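N-acyl-D-glutamate deacylase (PDB 3GIQ) probably hydrolyses the amide bond of N-acyl-D-glutamates to release D-glutamate, as a zinc-dependent enzyme of the amidohydrolase superfamily. Local coordinates at residues 67-72 / 90-95; 277-282 / 352-357; 295-300 / 327-332. All blocks are in the same frame, centred on the assembly; numbering follows the deposited sequence.

Contact 1: 67-72 / 90-95. With ZN (zinc ion), chain E; ZN (zinc ion), chain D; G01 (N-[(R)-hydroxy(methyl)phosphoryl]-D-glutamic acid), chain C.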
loop_
_atom_site.group_PDB
_atom_site.type_symbol
_atom_site.label_atom_id
_atom_site.label_comp_id
_atom_site.label_asym_id
_atom_site.label_seq_id
_atom_site.Cartn_x
_atom_site.Cartn_y
_atom_site.Cartn_z
ATOM N N GLY A 67 -0.951 0.978 -1.500
ATOM C CA GLY A 67 -1.185 0.736 -2.907
ATOM C C GLY A 67 -1.102 2.007 -3.738
ATOM O O GLY A 67 -1.245 3.119 -3.220
ATOM N N HIS A 68 -0.834 1.832 -5.028
ATOM C CA HIS A 68 -0.766 2.937 -5.982
ATOM C C HIS A 68 -1.635 2.527 -7.167
ATOM O O HIS A 68 -1.388 2.918 -8.308
ATOM C CB HIS A 68 0.680 3.176 -6.446
ATOM C CG HIS A 68 1.512 3.938 -5.461
ATOM N ND1 HIS A 68 1.194 5.215 -5.048
ATOM C CD2 HIS A 68 2.642 3.597 -4.795
ATOM C CE1 HIS A 68 2.091 5.626 -4.169
ATOM N NE2 HIS A 68 2.980 4.664 -3.998
ATOM N N ASP A 69 -2.667 1.743 -6.871
ATOM C CA ASP A 69 -3.590 1.226 -7.884
ATOM C C ASP A 69 -4.784 2.152 -8.137
ATOM O O ASP A 69 -5.792 1.730 -8.704
ATOM C CB ASP A 69 -4.104 -0.144 -7.431
ATOM C CG ASP A 69 -3.011 -0.996 -6.805
ATOM O OD1 ASP A 69 -2.263 -1.664 -7.549
ATOM O OD2 ASP A 69 -2.890 -0.976 -5.563
ATOM N N ASP A 70 -4.664 3.410 -7.726
ATOM C CA ASP A 70 -5.740 4.398 -7.880
ATOM C C ASP A 70 -6.546 4.334 -9.178
ATOM O O ASP A 70 -7.782 4.348 -9.154
ATOM C CB ASP A 70 -5.178 5.818 -7.755
ATOM C CG ASP A 70 -4.439 6.044 -6.458
ATOM O OD1 ASP A 70 -4.832 6.966 -5.709
ATOM O OD2 ASP A 70 -3.462 5.310 -6.191
ATOM N N LEU A 71 -5.844 4.273 -10.305
ATOM C CA LEU A 71 -6.479 4.271 -11.622
ATOM C C LEU A 71 -6.665 2.902 -12.265
ATOM O O LEU A 71 -7.248 2.796 -13.350
ATOM C CB LEU A 71 -5.665 5.156 -12.573
ATOM C CG LEU A 71 -5.295 6.545 -12.040
ATOM C CD1 LEU A 71 -4.427 7.279 -13.058
ATOM C CD2 LEU A 71 -6.560 7.332 -11.742
ATOM N N MET A 72 -6.174 1.857 -11.609
ATOM C CA MET A 72 -6.280 0.509 -12.156
ATOM C C MET A 72 -7.692 -0.071 -12.164
ATOM O O MET A 72 -7.990 -0.976 -12.942
ATOM C CB MET A 72 -5.345 -0.433 -11.396
ATOM C CG MET A 72 -3.874 -0.058 -11.512
ATOM S SD MET A 72 -3.290 -0.071 -13.226
ATOM C CE MET A 72 -3.224 1.671 -13.571
ATOM N N VAL A 90 -7.363 -2.639 -0.531
ATOM C CA VAL A 90 -6.172 -1.849 -0.798
ATOM C C VAL A 90 -6.422 -0.385 -0.478
ATOM O O VAL A 90 -7.509 0.136 -0.723
ATOM C CB VAL A 90 -5.721 -1.976 -2.274
ATOM C CG1 VAL A 90 -6.824 -1.492 -3.211
ATOM C CG2 VAL A 90 -4.441 -1.174 -2.491
ATOM N N VAL A 91 -5.421 0.261 0.107
ATOM C CA VAL A 91 -5.512 1.676 0.427
ATOM C C VAL A 91 -4.689 2.380 -0.645
ATOM O O VAL A 91 -3.476 2.191 -0.726
ATOM C CB VAL A 91 -4.910 1.999 1.814
ATOM C CG1 VAL A 91 -4.976 3.509 2.072
ATOM C CG2 VAL A 91 -5.671 1.247 2.901
ATOM N N VAL A 92 -5.353 3.174 -1.479
ATOM C CA VAL A 92 -4.659 3.887 -2.545
ATOM C C VAL A 92 -4.450 5.359 -2.198
ATOM O O VAL A 92 -4.860 5.811 -1.127
ATOM C CB VAL A 92 -5.441 3.779 -3.869
ATOM C CG1 VAL A 92 -5.543 2.318 -4.281
ATOM C CG2 VAL A 92 -6.831 4.385 -3.704
ATOM N N GLY A 93 -3.797 6.093 -3.100
ATOM C CA GLY A 93 -3.542 7.510 -2.887
ATOM C C GLY A 93 -2.367 7.810 -1.971
ATOM O O GLY A 93 -2.385 8.789 -1.226
ATOM N N ASN A 94 -1.331 6.981 -2.041
ATOM C CA ASN A 94 -0.153 7.133 -1.191
ATOM C C ASN A 94 0.964 8.026 -1.730
ATOM O O ASN A 94 0.976 8.400 -2.901
ATOM C CB ASN A 94 0.422 5.745 -0.885
ATOM C CG ASN A 94 -0.412 4.980 0.124
ATOM O OD1 ASN A 94 -0.374 5.272 1.316
ATOM N ND2 ASN A 94 -1.177 4.004 -0.351
ATOM N N CYS A 95 1.898 8.366 -0.845
ATOM C CA CYS A 95 3.061 9.178 -1.183
ATOM C C CYS A 95 2.783 10.527 -1.840
ATOM O O CYS A 95 3.568 10.997 -2.665
ATOM C CB CYS A 95 4.003 8.353 -2.060
ATOM S SG CYS A 95 4.463 6.802 -1.255
HETATM ZN ZN ZN E . 4.253 4.702 -2.478
HETATM ZN ZN ZN D . 6.752 6.799 -1.342
HETATM C CD G01 C . 13.241 5.868 -2.907
HETATM C CG G01 C . 12.021 5.209 -2.263
HETATM C CB G01 C . 10.914 5.022 -3.311
HETATM C CA G01 C . 9.583 4.328 -2.910
HETATM C C G01 C . 9.889 2.877 -2.474
HETATM C C6 G01 C . 6.491 5.384 -5.443
HETATM P P G01 C . 7.184 5.204 -3.808
HETATM O OPA G01 C . 6.156 4.342 -2.956
HETATM O OPB G01 C . 7.377 6.545 -3.204
HETATM N N G01 C . 8.539 4.315 -3.971
HETATM O O G01 C . 9.926 1.980 -3.337
HETATM O OXT G01 C . 10.082 2.698 -1.254
HETATM O OE1 G01 C . 13.960 5.146 -3.634
HETATM O OE2 G01 C . 13.410 7.076 -2.665
HETATM O O HOH W 1 -1.231 6.529 -4.995
#

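Contact 2: 277-282 / 352-357. With G01 (N-[(R)-hydroxy(methyl)phosphoryl]-D-glutamic acid), chain C.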
loop_
_atom_site.group_PDB
_atom_site.type_symbol
_atom_site.label_atom_id
_atom_site.label_comp_id
_atom_site.label_asym_id
_atom_site.label_seq_id
_atom_site.Cartn_x
_atom_site.Cartn_y
_atom_site.Cartn_z
ATOM N N VAL A 277 0.753 6.043 15.999
ATOM C CA VAL A 277 1.737 5.968 14.937
ATOM C C VAL A 277 1.956 4.527 14.513
ATOM O O VAL A 277 2.054 3.618 15.342
ATOM C CB VAL A 277 3.094 6.583 15.369
ATOM C CG1 VAL A 277 3.661 5.820 16.548
ATOM C CG2 VAL A 277 4.076 6.563 14.194
ATOM N N ALA A 278 2.002 4.316 13.207
ATOM C CA ALA A 278 2.237 2.985 12.679
ATOM C C ALA A 278 3.142 3.141 11.474
ATOM O O ALA A 278 3.556 4.250 11.137
ATOM C CB ALA A 278 0.920 2.329 12.283
ATOM N N LEU A 279 3.456 2.031 10.823
ATOM C CA LEU A 279 4.326 2.080 9.661
ATOM C C LEU A 279 4.075 0.846 8.823
ATOM O O LEU A 279 3.288 -0.019 9.200
ATOM C CB LEU A 279 5.799 2.110 10.094
ATOM C CG LEU A 279 6.313 0.942 10.949
ATOM C CD1 LEU A 279 7.816 0.805 10.788
ATOM C CD2 LEU A 279 5.953 1.168 12.415
ATOM N N ASP A 280 4.731 0.779 7.672
ATOM C CA ASP A 280 4.597 -0.375 6.804
ATOM C C ASP A 280 5.858 -0.559 5.981
ATOM O O ASP A 280 6.664 0.362 5.838
ATOM C CB ASP A 280 3.367 -0.240 5.886
ATOM C CG ASP A 280 3.371 1.042 5.065
ATOM O OD1 ASP A 280 4.157 1.142 4.098
ATOM O OD2 ASP A 280 2.579 1.957 5.391
ATOM N N ILE A 281 6.037 -1.773 5.474
ATOM C CA ILE A 281 7.186 -2.101 4.645
ATOM C C ILE A 281 6.772 -3.134 3.616
ATOM O O ILE A 281 5.716 -3.761 3.740
ATOM C CB ILE A 281 8.358 -2.728 5.475
ATOM C CG1 ILE A 281 7.904 -4.013 6.187
ATOM C CG2 ILE A 281 8.868 -1.734 6.498
ATOM C CD1 ILE A 281 7.986 -5.287 5.346
ATOM N N TYR A 282 7.594 -3.273 2.582
ATOM C CA TYR A 282 7.411 -4.311 1.581
ATOM C C TYR A 282 8.670 -5.128 1.881
ATOM O O TYR A 282 9.713 -4.568 2.229
ATOM C CB TYR A 282 7.389 -3.747 0.154
ATOM C CG TYR A 282 8.413 -2.686 -0.144
ATOM C CD1 TYR A 282 9.726 -3.026 -0.483
ATOM C CD2 TYR A 282 8.065 -1.337 -0.116
ATOM C CE1 TYR A 282 10.662 -2.045 -0.792
ATOM C CE2 TYR A 282 8.993 -0.346 -0.420
ATOM C CZ TYR A 282 10.288 -0.709 -0.759
ATOM O OH TYR A 282 11.205 0.263 -1.069
ATOM N N LYS A 352 13.815 -6.604 7.726
ATOM C CA LYS A 352 13.170 -7.581 8.593
ATOM C C LYS A 352 12.982 -7.052 10.014
ATOM O O LYS A 352 11.943 -7.284 10.630
ATOM C CB LYS A 352 13.987 -8.877 8.624
ATOM C CG LYS A 352 13.926 -9.659 7.329
ATOM C CD LYS A 352 14.926 -10.803 7.331
ATOM C CE LYS A 352 14.866 -11.583 6.033
ATOM N NZ LYS A 352 15.953 -12.596 5.971
ATOM N N ARG A 353 13.980 -6.345 10.539
ATOM C CA ARG A 353 13.865 -5.803 11.891
ATOM C C ARG A 353 12.752 -4.761 11.961
ATOM O O ARG A 353 12.033 -4.666 12.960
ATOM C CB ARG A 353 15.187 -5.175 12.347
ATOM C CG ARG A 353 16.323 -6.175 12.548
ATOM C CD ARG A 353 17.432 -5.587 13.421
ATOM N NE ARG A 353 18.037 -4.386 12.845
ATOM C CZ ARG A 353 18.997 -4.388 11.923
ATOM N NH1 ARG A 353 19.480 -5.534 11.457
ATOM N NH2 ARG A 353 19.473 -3.239 11.462
ATOM N N ILE A 354 12.614 -3.974 10.901
ATOM C CA ILE A 354 11.578 -2.953 10.860
ATOM C C ILE A 354 10.215 -3.640 10.851
ATOM O O ILE A 354 9.292 -3.222 11.550
ATOM C CB ILE A 354 11.749 -2.057 9.610
ATOM C CG1 ILE A 354 13.031 -1.229 9.756
ATOM C CG2 ILE A 354 10.546 -1.140 9.442
ATOM C CD1 ILE A 354 13.415 -0.441 8.512
ATOM N N PHE A 355 10.099 -4.714 10.076
ATOM C CA PHE A 355 8.843 -5.446 10.004
ATOM C C PHE A 355 8.470 -6.017 11.369
ATOM O O PHE A 355 7.294 -6.128 11.705
ATOM C CB PHE A 355 8.938 -6.582 8.985
ATOM C CG PHE A 355 7.717 -7.455 8.949
ATOM C CD1 PHE A 355 6.468 -6.909 8.665
ATOM C CD2 PHE A 355 7.808 -8.813 9.232
ATOM C CE1 PHE A 355 5.325 -7.708 8.667
ATOM C CE2 PHE A 355 6.674 -9.617 9.236
ATOM C CZ PHE A 355 5.432 -9.065 8.955
ATOM N N GLN A 356 9.470 -6.375 12.162
ATOM C CA GLN A 356 9.191 -6.929 13.478
ATOM C C GLN A 356 8.604 -5.918 14.459
ATOM O O GLN A 356 8.042 -6.308 15.481
ATOM C CB GLN A 356 10.456 -7.557 14.065
ATOM C CG GLN A 356 10.838 -8.867 13.398
ATOM C CD GLN A 356 12.083 -9.481 13.998
ATOM O OE1 GLN A 356 13.148 -8.865 14.000
ATOM N NE2 GLN A 356 11.958 -10.700 14.509
ATOM N N HIS A 357 8.726 -4.626 14.164
ATOM C CA HIS A 357 8.168 -3.620 15.065
ATOM C C HIS A 357 6.673 -3.905 15.223
ATOM O O HIS A 357 5.983 -4.198 14.246
ATOM C CB HIS A 357 8.393 -2.210 14.510
ATOM C CG HIS A 357 7.961 -1.126 15.447
ATOM N ND1 HIS A 357 6.639 -0.779 15.620
ATOM C CD2 HIS A 357 8.668 -0.365 16.316
ATOM C CE1 HIS A 357 6.549 0.148 16.559
ATOM N NE2 HIS A 357 7.766 0.415 16.997
HETATM C CD G01 C . 13.241 5.868 -2.907
HETATM C CG G01 C . 12.021 5.209 -2.263
HETATM C CB G01 C . 10.914 5.022 -3.311
HETATM C CA G01 C . 9.583 4.328 -2.910
HETATM C C G01 C . 9.889 2.877 -2.474
HETATM C C6 G01 C . 6.491 5.384 -5.443
HETATM P P G01 C . 7.184 5.204 -3.808
HETATM O OPA G01 C . 6.156 4.342 -2.956
HETATM O OPB G01 C . 7.377 6.545 -3.204
HETATM N N G01 C . 8.539 4.315 -3.971
HETATM O O G01 C . 9.926 1.980 -3.337
HETATM O OXT G01 C . 10.082 2.698 -1.254
HETATM O OE1 G01 C . 13.960 5.146 -3.634
HETATM O OE2 G01 C . 13.410 7.076 -2.665
#

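Contact 3: 295-300 / 327-332. With G01 (N-[(R)-hydroxy(methyl)phosphoryl]-D-glutamic acid), chain C.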
loop_
_atom_site.group_PDB
_atom_site.type_symbol
_atom_site.label_atom_id
_atom_site.label_comp_id
_atom_site.label_asym_id
_atom_site.label_seq_id
_atom_site.Cartn_x
_atom_site.Cartn_y
_atom_site.Cartn_z
ATOM N N ARG A 295 21.057 10.092 -8.679
ATOM C CA ARG A 295 21.452 8.845 -8.026
ATOM C C ARG A 295 22.338 7.960 -8.899
ATOM O O ARG A 295 22.862 6.953 -8.430
ATOM C CB ARG A 295 20.208 8.045 -7.630
ATOM C CG ARG A 295 19.342 8.704 -6.571
ATOM C CD ARG A 295 18.160 7.812 -6.229
ATOM N NE ARG A 295 17.372 8.347 -5.123
ATOM C CZ ARG A 295 16.327 7.727 -4.586
ATOM N NH1 ARG A 295 15.938 6.551 -5.057
ATOM N NH2 ARG A 295 15.687 8.272 -3.560
ATOM N N ALA A 296 22.501 8.339 -10.162
ATOM C CA ALA A 296 23.292 7.556 -11.112
ATOM C C ALA A 296 24.721 7.228 -10.692
ATOM O O ALA A 296 25.239 6.168 -11.040
ATOM C CB ALA A 296 23.306 8.257 -12.469
ATOM N N GLU A 297 25.360 8.125 -9.950
ATOM C CA GLU A 297 26.739 7.891 -9.533
ATOM C C GLU A 297 26.904 7.439 -8.084
ATOM O O GLU A 297 28.027 7.222 -7.627
ATOM C CB GLU A 297 27.575 9.153 -9.758
ATOM C CG GLU A 297 27.750 9.558 -11.221
ATOM C CD GLU A 297 28.437 8.487 -12.056
ATOM O OE1 GLU A 297 29.399 7.863 -11.557
ATOM O OE2 GLU A 297 28.025 8.278 -13.214
ATOM N N THR A 298 25.799 7.289 -7.361
ATOM C CA THR A 298 25.875 6.881 -5.963
ATOM C C THR A 298 25.270 5.507 -5.683
ATOM O O THR A 298 25.528 4.911 -4.637
ATOM C CB THR A 298 25.181 7.914 -5.057
ATOM O OG1 THR A 298 23.805 8.032 -5.437
ATOM C CG2 THR A 298 25.853 9.275 -5.191
ATOM N N ILE A 299 24.467 5.006 -6.615
ATOM C CA ILE A 299 23.834 3.704 -6.445
ATOM C C ILE A 299 24.088 2.819 -7.656
ATOM O O ILE A 299 23.740 3.179 -8.776
ATOM C CB ILE A 299 22.306 3.841 -6.261
ATOM C CG1 ILE A 299 22.003 4.753 -5.068
ATOM C CG2 ILE A 299 21.681 2.466 -6.048
ATOM C CD1 ILE A 299 20.515 4.960 -4.818
ATOM N N ASP A 300 24.703 1.663 -7.432
ATOM C CA ASP A 300 24.970 0.742 -8.529
ATOM C C ASP A 300 23.749 -0.137 -8.776
ATOM O O ASP A 300 22.856 -0.235 -7.930
ATOM C CB ASP A 300 26.176 -0.149 -8.214
ATOM C CG ASP A 300 27.485 0.623 -8.188
ATOM O OD1 ASP A 300 27.797 1.302 -9.188
ATOM O OD2 ASP A 300 28.202 0.541 -7.171
ATOM N N CYS A 327 28.191 7.186 -22.998
ATOM C CA CYS A 327 28.038 8.395 -22.193
ATOM C C CYS A 327 28.050 7.991 -20.723
ATOM O O CYS A 327 28.005 6.802 -20.410
ATOM C CB CYS A 327 26.722 9.109 -22.528
ATOM S SG CYS A 327 25.218 8.168 -22.147
ATOM N N ASP A 328 28.127 8.965 -19.820
ATOM C CA ASP A 328 28.135 8.633 -18.399
ATOM C C ASP A 328 26.720 8.294 -17.946
ATOM O O ASP A 328 25.746 8.618 -18.625
ATOM C CB ASP A 328 28.728 9.780 -17.564
ATOM C CG ASP A 328 27.914 11.053 -17.635
ATOM O OD1 ASP A 328 28.424 12.105 -17.193
ATOM O OD2 ASP A 328 26.767 11.013 -18.116
ATOM N N LYS A 329 26.609 7.632 -16.801
ATOM C CA LYS A 329 25.313 7.218 -16.286
ATOM C C LYS A 329 24.320 8.344 -16.022
ATOM O O LYS A 329 23.118 8.163 -16.212
ATOM C CB LYS A 329 25.504 6.369 -15.028
ATOM C CG LYS A 329 26.156 5.027 -15.317
ATOM C CD LYS A 329 26.303 4.179 -14.069
ATOM C CE LYS A 329 27.300 4.792 -13.105
ATOM N NZ LYS A 329 27.481 3.937 -11.901
ATOM N N THR A 330 24.807 9.505 -15.595
ATOM C CA THR A 330 23.909 10.619 -15.328
ATOM C C THR A 330 23.268 11.086 -16.629
ATOM O O THR A 330 22.065 11.344 -16.686
ATOM C CB THR A 330 24.656 11.793 -14.670
ATOM O OG1 THR A 330 25.238 11.354 -13.436
ATOM C CG2 THR A 330 23.700 12.940 -14.390
ATOM N N THR A 331 24.081 11.182 -17.678
ATOM C CA THR A 331 23.597 11.608 -18.985
ATOM C C THR A 331 22.583 10.605 -19.532
ATOM O O THR A 331 21.566 10.990 -20.103
ATOM C CB THR A 331 24.763 11.740 -19.988
ATOM O OG1 THR A 331 25.654 12.770 -19.540
ATOM C CG2 THR A 331 24.246 12.089 -21.379
ATOM N N ALA A 332 22.863 9.319 -19.354
ATOM C CA ALA A 332 21.963 8.275 -19.834
ATOM C C ALA A 332 20.613 8.367 -19.127
ATOM O O ALA A 332 19.564 8.204 -19.751
ATOM C CB ALA A 332 22.582 6.902 -19.603
HETATM C CD G01 C . 13.241 5.868 -2.907
HETATM C CG G01 C . 12.021 5.209 -2.263
HETATM C CB G01 C . 10.914 5.022 -3.311
HETATM C CA G01 C . 9.583 4.328 -2.910
HETATM C C G01 C . 9.889 2.877 -2.474
HETATM C C6 G01 C . 6.491 5.384 -5.443
HETATM P P G01 C . 7.184 5.204 -3.808
HETATM O OPA G01 C . 6.156 4.342 -2.956
HETATM O OPB G01 C . 7.377 6.545 -3.204
HETATM N N G01 C . 8.539 4.315 -3.971
HETATM O O G01 C . 9.926 1.980 -3.337
HETATM O OXT G01 C . 10.082 2.698 -1.254
HETATM O OE1 G01 C . 13.960 5.146 -3.634
HETATM O OE2 G01 C . 13.410 7.076 -2.665
HETATM O O HOH W 2 29.097 7.137 -15.176
#

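Contact 1: 67-72 / 90-95
The ring of H68 meets the segment 90-95 with its edge, in the metal centre of an amidohydrolase (TIM-barrel) fold. The backbone oxygen of N94 lies in the ring plane, 3.2 Å from H68 CE1. H68 NE2 binds one zinc ion at 2.0 Å. C95 SG binds that zinc and the second one, at 2.4 and 2.3 Å, and so bridges the pair. The phosphoryl oxygens OPA and OPB of the bound phosphonamidate take one zinc each, and H66, H218 and H248 belong to the same metal cluster. The other edge nitrogen, H68 ND1, donates to a water that in turn donates to D70 OD2. Zinc at NE2 and the water at ND1 together hold the ring's rotation. D70 CG lies anti to its carbonyl carbon (chi1 -56°), which brings the carboxylate beside V92 and G93; G93 N gives OD2 a weak bond. D69 turns its carboxylate past V90 CG2 to a salt bridge with K82. The two backbones are tied by G67 N to V91 O. The amide of N94 points its N-H edge at G67 O: ND2 donates in the carbonyl plane to a lone pair, at 3.0 Å and an N-H...O angle of 172°.

Contact 2: 277-282 / 352-357
I354 is the knob of this contact. Its CG2 methyl enters the hollow between L279 and I281, two residues on the same side of strand 277-281. I354 CG2 lies 3.6 Å from L279 CD1 and, more tightly, 3.4 Å from I281 CG2, closer than usual van der Waals contact. I354 CG2 stands anti to the backbone N, with CG1 anti to the carbonyl carbon (chi1 -68°), and this turns CG2 to the strand. L279 is forked: CD1 goes to I354, and L279 CD2 lies 3.8 Å from ND1 of H357, whose side chain it crosses at about a right angle. I281 divides likewise: CG2 takes I354, and CG1 and CD1 turn to the root of F355, with I281 CG1 3.9 Å from F355 CB. The polar ends of H357 look elsewhere, NE2 to D268 and ND1 to C359 N. Just past the strand, Y282 OH donates to OXT of the bound phosphonamidate at 2.7 Å. The contact joins a strand of the TIM-barrel wall to a helix packed outside it. Helix segment 352-356 runs roughly antiparallel to strand 277-281 (143°), which is paired with strands 243-246 and 360-362; helices 260-272 and 376-391 pack beside the contact.

Contact 3: 295-300 / 327-332
K329 and T330 meet A296 and E297 at the start of helix 329-336. D328 comes first. It holds the N-cap position, and its carboxylate accepts from T331 N in a capping bond, although the place of D328 OD2 is less sure. K329 carries most of the contact. K329 CB lies 3.9 Å from A296 CB and beside E297 OE2. The chain then runs extended and bends once (chi3 -67°). This brings K329 CE to 3.2 Å from A296 O, and K329 NZ to 3.3 Å from A296 O. Beyond it lies D300, whose OD1 makes a long salt bridge to K329 NZ at 3.8 Å. The carboxylate of E297 crosses the K329 chain obliquely and touches its carbons with OE2. Its charge is near the ammonium but beyond a salt bridge. A water joins the two at the backbone: it donates to E297 OE2 at 2.5 Å and accepts from K329 N at 3.0 Å. T330 comes next. T330 OG1 sits 3.8 Å from both A296 CB and E297 CG, and A296 CB also lies 3.7 Å from T330 N, against the first turn. A332 lies further along and packs on L318 and A322 of helix 318-325. On the far side of the loop, R295 pairs both amino groups with the side-chain carboxylate of the bound ligand, NH1 with OE1 and NH2 with OE2. The arrangement is a capped helix start packed on a substrate-pocket loop, where a two-bond arginine-carboxylate pair is consistent with recognition of glutamate.

The three contacts are spread around one bound ligand, and each has a residue that touches it. Contact 1 lies near the centre of the chain and holds the phosphoryl end at the zinc pair. Contact 2 is centred about 19 Å from it and belongs to the same barrel, between a strand and an outer helix. Contact 3 is on the surface, with its centre about 30 Å from contact 1 and 31 Å from contact 2. Along the chain, contact 1 closes before contact 2 opens, and contact 3 is nested inside the loop that contact 2 closes. The insert between strand 277-281 and helix 348-356 thus supplies R295 to the ligand's side-chain carboxylate.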